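Local coordinates for glycinin A3B4 subunit (Glycine max, PDB 2D5F), which serves as a seed storage protein of the 11S globulin family, a double-cupin subunit that assembles into hexamers, at the interface of chains A and B and the interface of chains A and C. Residues are numbered along the deposited sequence; one frame, centred on the assembly and turned at random. Chains: chain A/B/C, glycinin A3B4 subunit.

Contact 1: the interface of chains A and B. Residues chain A 404-405, 408, 427, 429, 455; chain B 62, 163, 165, 204, 208.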
loop_
_atom_site.group_PDB
_atom_site.type_symbol
_atom_site.label_atom_id
_atom_site.label_comp_id
_atom_site.label_asym_id
_atom_site.label_seq_id
_atom_site.Cartn_x
_atom_site.Cartn_y
_atom_site.Cartn_z
ATOM N N VAL A 404 3.054 10.847 -34.964
ATOM C CA VAL A 404 1.702 11.130 -35.444
ATOM C C VAL A 404 0.698 11.401 -34.317
ATOM O O VAL A 404 0.623 10.633 -33.356
ATOM C CB VAL A 404 1.180 9.935 -36.278
ATOM C CG1 VAL A 404 -0.215 10.225 -36.802
ATOM C CG2 VAL A 404 2.143 9.640 -37.422
ATOM N N ASN A 405 -0.075 12.481 -34.437
ATOM C CA ASN A 405 -1.071 12.823 -33.422
ATOM C C ASN A 405 -2.432 12.187 -33.686
ATOM O O ASN A 405 -2.577 11.347 -34.574
ATOM C CB ASN A 405 -1.234 14.346 -33.286
ATOM C CG ASN A 405 -1.782 15.008 -34.541
ATOM O OD1 ASN A 405 -2.308 14.350 -35.436
ATOM N ND2 ASN A 405 -1.670 16.328 -34.601
ATOM N N GLY A 408 -3.990 12.095 -37.189
ATOM C CA GLY A 408 -3.307 11.318 -38.208
ATOM C C GLY A 408 -2.266 12.147 -38.931
ATOM O O GLY A 408 -1.871 11.839 -40.056
ATOM N N ASN A 427 0.460 9.154 -25.773
ATOM C CA ASN A 427 -0.490 8.607 -26.755
ATOM C C ASN A 427 -0.185 8.871 -28.229
ATOM O O ASN A 427 -0.796 8.249 -29.103
ATOM C CB ASN A 427 -1.930 9.064 -26.445
ATOM C CG ASN A 427 -2.590 8.249 -25.329
ATOM O OD1 ASN A 427 -3.807 8.310 -25.149
ATOM N ND2 ASN A 427 -1.792 7.494 -24.577
ATOM N N VAL A 429 1.584 8.403 -31.646
ATOM C CA VAL A 429 2.239 7.223 -32.188
ATOM C C VAL A 429 3.580 7.584 -32.799
ATOM O O VAL A 429 3.694 8.534 -33.570
ATOM C CB VAL A 429 1.348 6.539 -33.233
ATOM C CG1 VAL A 429 1.998 5.249 -33.716
ATOM C CG2 VAL A 429 -0.020 6.264 -32.624
ATOM N N ILE A 455 1.634 -1.329 -32.339
ATOM C CA ILE A 455 0.515 -1.718 -33.177
ATOM C C ILE A 455 0.485 -3.157 -33.660
ATOM O O ILE A 455 -0.589 -3.741 -33.734
ATOM C CB ILE A 455 0.357 -0.717 -34.345
ATOM C CG1 ILE A 455 -0.120 0.626 -33.773
ATOM C CG2 ILE A 455 -0.657 -1.223 -35.358
ATOM C CD1 ILE A 455 -0.247 1.763 -34.790
ATOM N N TYR B 62 -8.391 4.896 -28.759
ATOM C CA TYR B 62 -7.932 5.032 -27.385
ATOM C C TYR B 62 -7.759 6.518 -27.088
ATOM O O TYR B 62 -7.579 7.331 -28.004
ATOM C CB TYR B 62 -6.614 4.265 -27.159
ATOM C CG TYR B 62 -5.433 4.748 -27.979
ATOM C CD1 TYR B 62 -5.162 4.214 -29.244
ATOM C CD2 TYR B 62 -4.584 5.744 -27.487
ATOM C CE1 TYR B 62 -4.072 4.662 -29.997
ATOM C CE2 TYR B 62 -3.500 6.197 -28.225
ATOM C CZ TYR B 62 -3.246 5.655 -29.481
ATOM O OH TYR B 62 -2.184 6.124 -30.215
ATOM N N PHE B 163 -7.676 8.818 -30.379
ATOM C CA PHE B 163 -6.713 8.301 -31.342
ATOM C C PHE B 163 -7.297 7.046 -31.992
ATOM O O PHE B 163 -7.357 5.985 -31.366
ATOM C CB PHE B 163 -5.386 7.952 -30.649
ATOM C CG PHE B 163 -4.665 9.143 -30.066
ATOM C CD1 PHE B 163 -5.137 9.771 -28.916
ATOM C CD2 PHE B 163 -3.517 9.641 -30.676
ATOM C CE1 PHE B 163 -4.476 10.876 -28.382
ATOM C CE2 PHE B 163 -2.848 10.747 -30.152
ATOM C CZ PHE B 163 -3.327 11.365 -29.003
ATOM N N LEU B 165 -7.309 3.878 -34.482
ATOM C CA LEU B 165 -6.336 2.970 -35.067
ATOM C C LEU B 165 -6.759 2.574 -36.477
ATOM O O LEU B 165 -5.961 2.033 -37.242
ATOM C CB LEU B 165 -6.206 1.718 -34.194
ATOM C CG LEU B 165 -5.453 1.964 -32.883
ATOM C CD1 LEU B 165 -5.738 0.851 -31.886
ATOM C CD2 LEU B 165 -3.965 2.081 -33.184
ATOM N N VAL B 204 -4.407 7.145 -36.719
ATOM C CA VAL B 204 -2.994 7.334 -36.444
ATOM C C VAL B 204 -2.170 6.638 -37.524
ATOM O O VAL B 204 -1.058 7.063 -37.836
ATOM C CB VAL B 204 -2.609 6.788 -35.037
ATOM C CG1 VAL B 204 -3.378 7.558 -33.966
ATOM C CG2 VAL B 204 -2.912 5.289 -34.936
ATOM N N PHE B 208 1.273 7.596 -41.462
ATOM C CA PHE B 208 2.468 6.910 -41.958
ATOM C C PHE B 208 2.268 6.593 -43.438
ATOM O O PHE B 208 1.134 6.486 -43.897
ATOM C CB PHE B 208 2.692 5.608 -41.185
ATOM C CG PHE B 208 3.062 5.814 -39.750
ATOM C CD1 PHE B 208 4.375 6.108 -39.390
ATOM C CD2 PHE B 208 2.091 5.751 -38.757
ATOM C CE1 PHE B 208 4.719 6.338 -38.056
ATOM C CE2 PHE B 208 2.421 5.980 -37.419
ATOM C CZ PHE B 208 3.735 6.274 -37.069
#
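B:Tyr62 of strand 56-62 reaches across to A:Asn427, in the loop before strand 429-435. A chi1 of 62° puts B:Tyr62 CG between backbone N and carbonyl carbon and swings the ring toward A:Asn427. B:Tyr62 CD2 lies 3.6 Å from A:Asn427 OD1. B:Tyr62 CE2 comes 3.7 Å from A:Asn427 CG. The amide and ring planes stand 79° apart. At the tip, the phenol B:Tyr62 OH donates a 2.8 Å hydrogen bond to the backbone A:Asn427 O, in the carbonyl plane. A:Asn427 O in turn lies at the edge of the tyrosine ring. B:Tyr62 OH also lies 3.2 Å from A:Val429 CG2. B:Phe163 CB lies above one face of the tyrosine ring, offset toward the rim. The B:Phe163 ring takes A:Asn427 CB over one face, toward the rim. A phenylalanine in place of B:Tyr62 would probably leave A:Asn427 O without this hydroxyl donor and let the loop shift.

Beside this bond the contact is apolar. A:Val429 CG2 packs 3.6 Å from B:Val204 CB, the side chains set roughly perpendicular. A:Val429 CG1 faces B:Phe208 instead. A:Ile455 CD1 and B:Leu165 CD2 meet at 4.1 Å, their side chains running antiparallel. A:Val404 CG2 makes a CH-pi contact over the B:Phe208 ring, offset toward the rim, 3.9 Å from its centroid.

Contact 2: the interface of chains A and C. Residues chain A 88-90; chain C 341-344.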
loop_
_atom_site.group_PDB
_atom_site.type_symbol
_atom_site.label_atom_id
_atom_site.label_comp_id
_atom_site.label_asym_id
_atom_site.label_seq_id
_atom_site.Cartn_x
_atom_site.Cartn_y
_atom_site.Cartn_z
ATOM N N THR A 88 28.491 6.674 7.301
ATOM C CA THR A 88 28.979 5.294 7.311
ATOM C C THR A 88 30.356 5.014 6.704
ATOM O O THR A 88 30.856 3.894 6.811
ATOM C CB THR A 88 27.950 4.343 6.663
ATOM O OG1 THR A 88 27.765 4.691 5.289
ATOM C CG2 THR A 88 26.620 4.443 7.391
ATOM N N PHE A 89 30.953 6.011 6.058
ATOM C CA PHE A 89 32.297 5.865 5.490
ATOM C C PHE A 89 33.211 6.673 6.399
ATOM O O PHE A 89 33.046 7.883 6.521
ATOM C CB PHE A 89 32.361 6.429 4.069
ATOM C CG PHE A 89 31.984 5.443 3.001
ATOM C CD1 PHE A 89 30.898 4.592 3.167
ATOM C CD2 PHE A 89 32.683 5.406 1.799
ATOM C CE1 PHE A 89 30.511 3.716 2.152
ATOM C CE2 PHE A 89 32.305 4.537 0.776
ATOM C CZ PHE A 89 31.210 3.688 0.955
ATOM N N GLU A 90 34.160 6.010 7.053
ATOM C CA GLU A 90 35.062 6.713 7.958
ATOM C C GLU A 90 36.503 6.212 7.934
ATOM O O GLU A 90 36.755 5.020 7.786
ATOM C CB GLU A 90 34.527 6.640 9.396
ATOM C CG GLU A 90 34.078 5.256 9.826
ATOM C CD GLU A 90 33.738 5.173 11.305
ATOM O OE1 GLU A 90 33.187 6.153 11.853
ATOM O OE2 GLU A 90 34.010 4.116 11.917
ATOM N N ALA C 341 29.843 -0.944 -1.232
ATOM C CA ALA C 341 29.848 -0.904 0.226
ATOM C C ALA C 341 28.925 0.165 0.813
ATOM O O ALA C 341 28.887 1.305 0.337
ATOM C CB ALA C 341 31.274 -0.687 0.728
ATOM N N ASP C 342 28.195 -0.208 1.860
ATOM C CA ASP C 342 27.284 0.712 2.530
ATOM C C ASP C 342 27.929 1.249 3.803
ATOM O O ASP C 342 27.620 2.355 4.246
ATOM C CB ASP C 342 25.961 0.005 2.826
ATOM C CG ASP C 342 25.190 -0.313 1.557
ATOM O OD1 ASP C 342 24.495 -1.348 1.516
ATOM O OD2 ASP C 342 25.277 0.480 0.592
ATOM N N PHE C 343 28.824 0.449 4.379
ATOM C CA PHE C 343 29.594 0.816 5.571
ATOM C C PHE C 343 31.044 0.551 5.168
ATOM O O PHE C 343 31.328 -0.457 4.521
ATOM C CB PHE C 343 29.266 -0.076 6.771
ATOM C CG PHE C 343 27.869 0.077 7.298
ATOM C CD1 PHE C 343 26.788 -0.488 6.625
ATOM C CD2 PHE C 343 27.640 0.738 8.500
ATOM C CE1 PHE C 343 25.498 -0.402 7.148
ATOM C CE2 PHE C 343 26.355 0.833 9.033
ATOM C CZ PHE C 343 25.282 0.260 8.356
ATOM N N TYR C 344 31.962 1.435 5.544
ATOM C CA TYR C 344 33.356 1.234 5.168
ATOM C C TYR C 344 34.359 1.952 6.059
ATOM O O TYR C 344 34.185 3.124 6.395
ATOM C CB TYR C 344 33.567 1.662 3.710
ATOM C CG TYR C 344 34.997 1.548 3.218
ATOM C CD1 TYR C 344 35.691 2.677 2.773
ATOM C CD2 TYR C 344 35.655 0.317 3.189
ATOM C CE1 TYR C 344 37.000 2.585 2.313
ATOM C CE2 TYR C 344 36.969 0.214 2.729
ATOM C CZ TYR C 344 37.634 1.355 2.293
ATOM O OH TYR C 344 38.930 1.274 1.832
#
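Strand 89-91 of A and strand 343-345 of C run parallel, with A:Phe89 bridged to C:Tyr344. This is an intermolecular beta bridge between two cupin-family 11S globulin subunits. C:Tyr344 N donates to A:Thr88 O at 3.0 Å. A:Glu90 N donates to C:Tyr344 O, also at 3.0 Å. The two bonds use the N and O of one tyrosine, so its backbone is gripped at both ends.

A:Thr88 adds a side-chain bond. Its hydroxyl OG1 sits between the backbone N and the carbonyl carbon (chi1 63°), which turns it toward C. A:Thr88 OG1 donates to the backbone C:Asp342 O at 2.6 Å, nearly along the C=O axis. The methyl of the same threonine, A:Thr88 CG2, points to the ring of C:Phe343 and meets C:Phe343 CE2 at 4.0 Å.

A:Phe89 lays its ring beneath C:Tyr344. C:Tyr344 CB stands over the centre of the A:Phe89 ring, 3.9 Å from the centroid, in a CH-pi contact. The tyrosine CG is anti to its backbone N (chi1 178°), and the phenol ring continues past the phenylalanine, with C:Tyr344 CD1 4.2 Å from A:Phe89 CD2. The far edge of the A:Phe89 ring meets backbone oxygens of C in its own plane. A:Phe89 CZ lies 3.4 Å from C:Ala341 O. C:Asp342 O is also in the ring plane, 3.8 Å from A:Phe89 CE1.

Contact 3: the interface of chains A and C. Residues chain A 113-114, 116, 249-250; chain C 338-339.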
loop_
_atom_site.group_PDB
_atom_site.type_symbol
_atom_site.label_atom_id
_atom_site.label_comp_id
_atom_site.label_asym_id
_atom_site.label_seq_id
_atom_site.Cartn_x
_atom_site.Cartn_y
_atom_site.Cartn_z
ATOM N N LYS A 113 27.968 7.529 2.025
ATOM C CA LYS A 113 28.377 6.641 0.949
ATOM C C LYS A 113 28.756 7.332 -0.355
ATOM O O LYS A 113 28.134 8.314 -0.752
ATOM C CB LYS A 113 27.260 5.627 0.683
ATOM C CG LYS A 113 27.548 4.662 -0.447
ATOM C CD LYS A 113 26.426 3.641 -0.611
ATOM C CE LYS A 113 26.781 2.634 -1.702
ATOM N NZ LYS A 113 25.765 1.556 -1.839
ATOM N N ILE A 114 29.791 6.817 -1.012
ATOM C CA ILE A 114 30.230 7.355 -2.294
ATOM C C ILE A 114 29.761 6.362 -3.348
ATOM O O ILE A 114 30.032 5.167 -3.239
ATOM C CB ILE A 114 31.767 7.481 -2.369
ATOM C CG1 ILE A 114 32.255 8.499 -1.339
ATOM C CG2 ILE A 114 32.190 7.870 -3.772
ATOM C CD1 ILE A 114 31.608 9.856 -1.463
ATOM N N HIS A 116 29.792 5.148 -7.314
ATOM C CA HIS A 116 30.531 5.240 -8.567
ATOM C C HIS A 116 29.625 5.018 -9.765
ATOM O O HIS A 116 28.671 4.238 -9.697
ATOM C CB HIS A 116 31.655 4.201 -8.586
ATOM C CG HIS A 116 32.763 4.503 -7.631
ATOM N ND1 HIS A 116 33.727 5.455 -7.887
ATOM C CD2 HIS A 116 33.041 4.006 -6.402
ATOM C CE1 HIS A 116 34.550 5.532 -6.857
ATOM N NE2 HIS A 116 34.156 4.665 -5.942
ATOM N N PRO A 249 36.297 2.227 -1.073
ATOM C CA PRO A 249 37.032 0.993 -1.382
ATOM C C PRO A 249 37.891 1.094 -2.646
ATOM O O PRO A 249 39.047 0.667 -2.656
ATOM C CB PRO A 249 35.918 -0.046 -1.500
ATOM C CG PRO A 249 34.926 0.438 -0.483
ATOM C CD PRO A 249 34.889 1.930 -0.753
ATOM N N LYS A 250 37.328 1.646 -3.716
ATOM C CA LYS A 250 38.087 1.813 -4.950
ATOM C C LYS A 250 38.154 3.304 -5.261
ATOM O O LYS A 250 37.151 4.010 -5.148
ATOM C CB LYS A 250 37.425 1.069 -6.118
ATOM C CG LYS A 250 36.212 1.771 -6.712
ATOM C CD LYS A 250 35.879 1.201 -8.080
ATOM C CE LYS A 250 34.816 2.022 -8.782
ATOM N NZ LYS A 250 34.582 1.527 -10.167
ATOM N N PRO C 338 33.491 -4.169 -4.223
ATOM C CA PRO C 338 33.964 -3.198 -3.231
ATOM C C PRO C 338 33.222 -1.864 -3.254
ATOM O O PRO C 338 32.854 -1.341 -2.210
ATOM C CB PRO C 338 35.440 -3.028 -3.596
ATOM C CG PRO C 338 35.805 -4.373 -4.131
ATOM C CD PRO C 338 34.619 -4.698 -5.013
ATOM N N SER C 339 33.004 -1.326 -4.450
ATOM C CA SER C 339 32.338 -0.034 -4.611
ATOM C C SER C 339 30.877 0.025 -4.152
ATOM O O SER C 339 30.313 1.112 -4.031
ATOM C CB SER C 339 32.436 0.424 -6.070
ATOM O OG SER C 339 31.690 -0.413 -6.935
HETATM O O HOH W 1 29.513 2.724 -6.159
#
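The 3-10 helix 338-340 of C packs against strand 114-118 of A and the loop holding A:Pro249 and A:Lys250. C:Ser339 sits in the middle and has 67 Å² of its surface buried by A, the most of the residues here. C:Ser339 CB touches the imidazole carbon A:His116 CD2, 3.6 Å away. A:Lys250 CE lies 3.9 Å from C:Ser339 CB. The lysine chain is extended beyond CG, and A:Lys250 CE also lies over one face of the A:His116 ring, 3.4 Å above the plane and toward the rim. A:Ile114 CG2 lies over the opposite face, more loosely and again toward the rim. The imidazole is thus flanked on opposite faces by side chains of its own subunit, while its CD2 meets C:Ser339 CB.

The prolines meet beside this. A:Pro249 CB packs 3.7 Å from C:Pro338 CB. A:Pro249 CG also faces the backbone C:Pro338 O.

Polar contact is carried by water 1. A:His116 N lies 2.7 Å from water 1, almost straight at the hydrogen (177°). Water 1 lies 2.8 Å from C:Ser339 O. It bridges two backbone atoms that do not bond directly. The patch probably helps to fit the subunits together by shape and packing across a two-fold interface of the assembly.

Contacts 2 and 3 belong to the same A-C interface, with centres of their C-alpha atoms about 9 Å apart. They share no residue. On chain C they follow one another in sequence, from 3-10 helix 338-340 into strand 343-345. Because that interface is two-fold, each has a twin with the chains exchanged. Contact 1 lies on the A-B interface, which is not an exact two-fold. Its centre is about 51 Å from contact 2 and about 46 Å from contact 3. Chain A therefore binds two neighbours through separate surfaces. Two such interface types could together build the six-subunit assembly.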